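Local coordinates for protein PfEMP1 variant 1 of strain MC (Plasmodium falciparum, PDB 5LGD) that probably binds a receptor on the surface of host cells, this chain being one helical domain of a much larger adhesion protein, at residues Trp12-Asp17 and Thr143-Leu148; Glu97-Thr102 and Asn107-Ile112. One frame throughout, in Å; residues are numbered along the deposited sequence. Where two conformers were deposited one is given.

Contact 1 (Trp12-Asp17 and Thr143-Leu148); sequences WMWVHD and TTIDKL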
# COMPACT_ATOMS: atom_id res chain seq x y z
N TRP B 12 13.28 0.19 26.33
CA TRP B 12 14.31 -0.80 26.07
C TRP B 12 15.49 -0.70 26.99
O TRP B 12 15.98 -1.73 27.45
CB TRP B 12 14.72 -0.77 24.60
CG TRP B 12 13.57 -1.27 23.78
CD1 TRP B 12 12.76 -0.53 22.97
CD2 TRP B 12 13.00 -2.58 23.83
NE1 TRP B 12 11.76 -1.32 22.45
CE2 TRP B 12 11.91 -2.60 22.95
CE3 TRP B 12 13.37 -3.77 24.47
CZ2 TRP B 12 11.16 -3.74 22.71
CZ3 TRP B 12 12.62 -4.90 24.25
CH2 TRP B 12 11.53 -4.88 23.38
N MET B 13 15.85 0.52 27.37
CA MET B 13 16.91 0.79 28.34
C MET B 13 16.55 0.17 29.71
O MET B 13 17.41 -0.41 30.35
CB MET B 13 17.07 2.31 28.51
CG MET B 13 18.34 2.70 29.25
SD MET B 13 18.09 4.10 30.34
CE MET B 13 16.76 3.48 31.43
N TRP B 14 15.30 0.34 30.16
CA TRP B 14 14.81 -0.16 31.44
C TRP B 14 14.84 -1.69 31.45
O TRP B 14 15.36 -2.28 32.40
CB TRP B 14 13.42 0.39 31.77
CG TRP B 14 12.91 -0.04 33.11
CD1 TRP B 14 12.94 0.69 34.26
CD2 TRP B 14 12.29 -1.29 33.44
NE1 TRP B 14 12.39 -0.04 35.30
CE2 TRP B 14 12.01 -1.27 34.82
CE3 TRP B 14 11.96 -2.44 32.70
CZ2 TRP B 14 11.43 -2.36 35.48
CZ3 TRP B 14 11.38 -3.52 33.36
CH2 TRP B 14 11.12 -3.46 34.73
N VAL B 15 14.27 -2.30 30.40
CA VAL B 15 14.23 -3.75 30.16
C VAL B 15 15.67 -4.31 30.19
O VAL B 15 15.96 -5.26 30.93
CB VAL B 15 13.47 -4.08 28.84
CG1 VAL B 15 13.74 -5.51 28.37
CG2 VAL B 15 11.96 -3.86 29.02
N HIS B 16 16.58 -3.71 29.41
CA HIS B 16 17.97 -4.11 29.36
C HIS B 16 18.65 -4.03 30.75
O HIS B 16 19.25 -5.01 31.21
CB HIS B 16 18.72 -3.21 28.34
CG HIS B 16 20.20 -3.39 28.40
ND1 HIS B 16 21.00 -2.56 29.17
CD2 HIS B 16 20.98 -4.31 27.80
CE1 HIS B 16 22.23 -3.00 29.00
NE2 HIS B 16 22.27 -4.03 28.17
N ASP B 17 18.57 -2.86 31.40
CA ASP B 17 19.17 -2.63 32.72
C ASP B 17 18.55 -3.53 33.82
O ASP B 17 19.28 -3.95 34.72
CB ASP B 17 19.06 -1.15 33.13
CG ASP B 17 19.77 -0.17 32.21
OD1 ASP B 17 20.44 -0.62 31.24
OD2 ASP B 17 19.64 1.04 32.43
N THR B 143 3.43 -10.74 30.73
CA THR B 143 4.63 -10.86 29.84
C THR B 143 5.83 -11.58 30.46
O THR B 143 5.80 -11.96 31.64
CB THR B 143 5.10 -9.51 29.26
OG1 THR B 143 5.93 -8.83 30.20
CG2 THR B 143 3.95 -8.63 28.76
N THR B 144 6.90 -11.74 29.64
CA THR B 144 8.22 -12.32 29.97
C THR B 144 8.81 -11.62 31.21
O THR B 144 9.28 -12.30 32.13
CB THR B 144 9.14 -12.17 28.75
OG1 THR B 144 8.74 -13.11 27.74
CG2 THR B 144 10.63 -12.37 29.07
N ILE B 145 8.79 -10.26 31.21
CA ILE B 145 9.27 -9.41 32.30
C ILE B 145 8.51 -9.76 33.56
O ILE B 145 9.13 -9.98 34.60
CB ILE B 145 9.22 -7.89 31.94
CG1 ILE B 145 10.05 -7.57 30.65
CG2 ILE B 145 9.60 -6.98 33.10
CD1 ILE B 145 11.62 -7.93 30.67
N ASP B 146 7.17 -9.86 33.47
CA ASP B 146 6.28 -10.24 34.57
C ASP B 146 6.62 -11.66 35.09
O ASP B 146 6.78 -11.85 36.30
CB ASP B 146 4.83 -10.14 34.10
CG ASP B 146 4.43 -8.73 33.70
OD1 ASP B 146 4.22 -7.88 34.60
OD2 ASP B 146 4.20 -8.50 32.49
N LYS B 147 6.79 -12.64 34.18
CA LYS B 147 7.16 -14.03 34.51
C LYS B 147 8.49 -14.02 35.27
O LYS B 147 8.60 -14.67 36.32
CB LYS B 147 7.32 -14.87 33.23
CG LYS B 147 6.01 -15.45 32.69
CD LYS B 147 5.97 -16.98 32.82
CE LYS B 147 6.89 -17.74 31.88
NZ LYS B 147 7.08 -19.15 32.32
N LEU B 148 9.49 -13.24 34.76
CA LEU B 148 10.80 -13.08 35.39
C LEU B 148 10.72 -12.43 36.75
O LEU B 148 11.30 -12.97 37.70
CB LEU B 148 11.83 -12.38 34.50
CG LEU B 148 13.23 -12.31 35.12
CD1 LEU B 148 13.86 -13.69 35.18
CD2 LEU B 148 14.09 -11.37 34.40
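Ile-145 of helix 144-162 reaches across to Trp-14 and Val-15 of helix 7-29, joining two long helices of the alpha-helical bundle that makes up this DBL-clan domain. The backbones come nearest at Val-15 and Ile-145, whose CA atoms lie 7.8 Å apart. From CA, the CB of Ile-145 heads for helix 7-29 and splits the side chain in two. A chi1 of -57° sets CG1 beside the backbone N and leaves CG2 anti to it. CG2 ends at the rim of the Trp-14 indole, 3.9 Å from CZ3, lying in the ring plane and not over a face. The other branch runs through CG1 to CD1, whose nearest neighbour in 12-17 is CG1 of Val-15 at 4.0 Å. The contact is entirely apolar, at ordinary van der Waals spacing, with all three residues buried.

Beyond this edge contact, NE1 of Trp-14 donates to Glu-62 and its ring meets that of Trp-63, both on helix 45-70. Ile-145 also touches Trp-63, bringing a third helix into the cluster.

The start of helix 144-162 is closed by a capping box. Thr-143, the N-cap residue, gives its backbone N to OD2 of Asp-146 at 3.0 Å (N-H...O angle 148°), while its OG1 accepts a weak capping bond from the backbone N of Ile-145 at 3.4 Å. Asp-146 is also held from helix 45-70, by Trp-63 NE1 at OD2 and a salt bridge from Lys-67 to OD1. OD2 takes the hydroxyl OG1 of Thr-143 too, at 2.9 Å, and the two Thr-143 donors approach it from opposite faces of the carboxylate.

Contact 2 (Glu97-Thr102 and Asn107-Ile112); sequences EIIQDT and NEIKRI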
# COMPACT_ATOMS: atom_id res chain seq x y z
N GLU B 97 16.66 -10.42 20.34
CA GLU B 97 17.03 -9.76 19.09
C GLU B 97 17.10 -8.22 19.25
O GLU B 97 18.03 -7.59 18.75
CB GLU B 97 15.96 -10.01 18.05
CG GLU B 97 16.26 -11.04 17.01
CD GLU B 97 15.08 -11.06 16.06
OE1 GLU B 97 14.57 -12.16 15.77
OE2 GLU B 97 14.62 -9.95 15.68
N ILE B 98 16.07 -7.61 19.87
CA ILE B 98 15.98 -6.15 20.03
C ILE B 98 17.13 -5.66 20.92
O ILE B 98 17.84 -4.74 20.53
CB ILE B 98 14.58 -5.74 20.53
CG1 ILE B 98 13.54 -5.95 19.39
CG2 ILE B 98 14.54 -4.29 21.08
CD1 ILE B 98 12.09 -5.89 19.85
N ILE B 99 17.37 -6.34 22.04
CA ILE B 99 18.47 -6.00 22.95
C ILE B 99 19.79 -6.04 22.24
O ILE B 99 20.50 -5.05 22.32
CB ILE B 99 18.47 -6.80 24.26
CG1 ILE B 99 17.23 -6.36 25.09
CG2 ILE B 99 19.76 -6.54 25.07
CD1 ILE B 99 16.87 -7.27 26.10
N GLN B 100 20.07 -7.11 21.46
CA GLN B 100 21.32 -7.21 20.72
C GLN B 100 21.48 -6.14 19.66
O GLN B 100 22.58 -5.62 19.51
CB GLN B 100 21.57 -8.61 20.13
CG GLN B 100 23.05 -8.74 19.81
CD GLN B 100 23.50 -10.10 19.38
OE1 GLN B 100 22.93 -11.13 19.77
NE2 GLN B 100 24.58 -10.13 18.63
N ASP B 101 20.43 -5.84 18.90
CA ASP B 101 20.43 -4.80 17.85
C ASP B 101 20.72 -3.41 18.45
O ASP B 101 21.38 -2.59 17.82
CB ASP B 101 19.05 -4.76 17.17
CG ASP B 101 18.77 -5.89 16.19
OD1 ASP B 101 19.66 -6.76 16.01
OD2 ASP B 101 17.65 -5.92 15.61
N THR B 102 20.23 -3.15 19.68
CA THR B 102 20.39 -1.90 20.39
C THR B 102 21.75 -1.78 21.09
O THR B 102 22.34 -0.71 21.05
CB THR B 102 19.21 -1.73 21.36
OG1 THR B 102 17.99 -1.93 20.64
CG2 THR B 102 19.19 -0.37 22.05
N ASN B 107 27.50 -11.39 24.22
CA ASN B 107 27.76 -12.09 25.48
C ASN B 107 26.79 -11.71 26.53
O ASN B 107 26.41 -12.54 27.36
CB ASN B 107 29.17 -11.87 25.94
CG ASN B 107 29.58 -12.88 26.95
OD1 ASN B 107 29.67 -14.08 26.68
ND2 ASN B 107 29.71 -12.45 28.16
N GLU B 108 26.36 -10.46 26.51
CA GLU B 108 25.33 -9.96 27.39
C GLU B 108 24.03 -10.77 27.04
O GLU B 108 23.33 -11.20 27.96
CB GLU B 108 25.18 -8.45 27.16
CG GLU B 108 23.93 -7.82 27.69
CD GLU B 108 23.94 -6.33 27.42
OE1 GLU B 108 24.54 -5.60 28.24
OE2 GLU B 108 23.36 -5.91 26.39
N ILE B 109 23.81 -11.09 25.74
CA ILE B 109 22.64 -11.87 25.30
C ILE B 109 22.75 -13.30 25.84
O ILE B 109 21.79 -13.79 26.43
CB ILE B 109 22.42 -11.80 23.76
CG1 ILE B 109 22.13 -10.37 23.31
CG2 ILE B 109 21.35 -12.81 23.27
CD1 ILE B 109 20.87 -9.74 23.82
N LYS B 110 23.95 -13.92 25.74
CA LYS B 110 24.21 -15.27 26.27
C LYS B 110 23.78 -15.38 27.76
O LYS B 110 23.10 -16.34 28.12
CB LYS B 110 25.70 -15.61 26.13
CG LYS B 110 26.07 -17.07 26.37
CD LYS B 110 27.57 -17.25 26.14
CE LYS B 110 27.96 -18.69 26.02
NZ LYS B 110 29.38 -18.82 25.61
N ARG B 111 24.22 -14.40 28.60
CA ARG B 111 23.94 -14.30 30.04
C ARG B 111 22.42 -14.16 30.31
O ARG B 111 21.89 -14.81 31.22
CB ARG B 111 24.69 -13.10 30.71
CG ARG B 111 26.22 -13.08 30.56
CD ARG B 111 27.03 -12.27 31.61
NE ARG B 111 26.40 -11.07 32.18
CZ ARG B 111 26.33 -9.87 31.60
NH1 ARG B 111 26.80 -9.70 30.38
NH2 ARG B 111 25.74 -8.86 32.21
N ILE B 112 21.73 -13.31 29.50
CA ILE B 112 20.30 -13.05 29.63
C ILE B 112 19.52 -14.34 29.29
O ILE B 112 18.70 -14.79 30.10
CB ILE B 112 19.85 -11.83 28.78
CG1 ILE B 112 20.56 -10.54 29.28
CG2 ILE B 112 18.31 -11.69 28.83
CD1 ILE B 112 20.45 -9.27 28.43
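Ile-109 lies across the adjacent residues Ile-99 and Gln-100, and these three side chains account for most of the surface buried between helices 92-103 and 106-118. The local axes of the two segments pass 9.9 Å apart, with their N-to-C directions at 156°, so the helices run roughly antiparallel. Closest in register are Gln-100 and Ile-109, with CA atoms 6.7 Å apart.

With chi2 at -64°, CD1 of Ile-109 is tucked between CA and CG2 of its own residue and comes against the opposing backbone. There CD1 packs 3.6 Å from CG2 of Ile-99 and equally close, 3.6 Å, to the backbone N of Gln-100. One atom further back, CG1 of Ile-109 rests on CB of Gln-100 at 3.7 Å. The glutamine side chain then runs on extended, at about a right angle to the isoleucine, and lays its OE1 3.7 Å from that same CG1. This is van der Waals contact: no hydrogen bond crosses between the segments.

Ile-99 uses its CG2 for a wider set of neighbours. Besides Ile-109 it meets CD1 of Ile-112 more loosely, at 4.4 Å, and OE2 of Glu-108 at 3.9 Å. The other carboxylate oxygen, OE1 of Glu-108, is hydrogen-bonded to NE2 of His-16 on helix 7-29, so the acid ties helix 106-118 to the bundle while OE2 lies against the methyl CG2 of Ile-99. Away from this interface, Glu-97 and Ile-98 meet a chain of another protein.

Beyond Tyr-103 the chain turns sharply, and OD1 of Asp-105 accepts from the backbone N of Glu-108. Two consecutive antiparallel helices packed through apolar side chains across so short a connection form an alpha-alpha hairpin.

In the fold
From the N terminus, helix 7-29 supplies residues 12-17, the first half of contact 1. The chain then passes through helices 45-70 and 82-90 before reaching contact 2, which closes a short loop between helices 92-103 and 106-118. Only after the unmodelled residues 123-140 does helix 144-162 return to close contact 1, so contact 2 is nested inside that long loop. The contact centres are 12 Å apart and the two touch directly: Trp-12 CD2 packs 3.6 Å from Ile-98 CG2, and His-16 CD2 3.7 Å from Ile-99 CG2. Helix 7-29 therefore lies between the hairpin and helix 144-162, which the Cys-49 to Cys-159 disulfide also joins to helix 45-70.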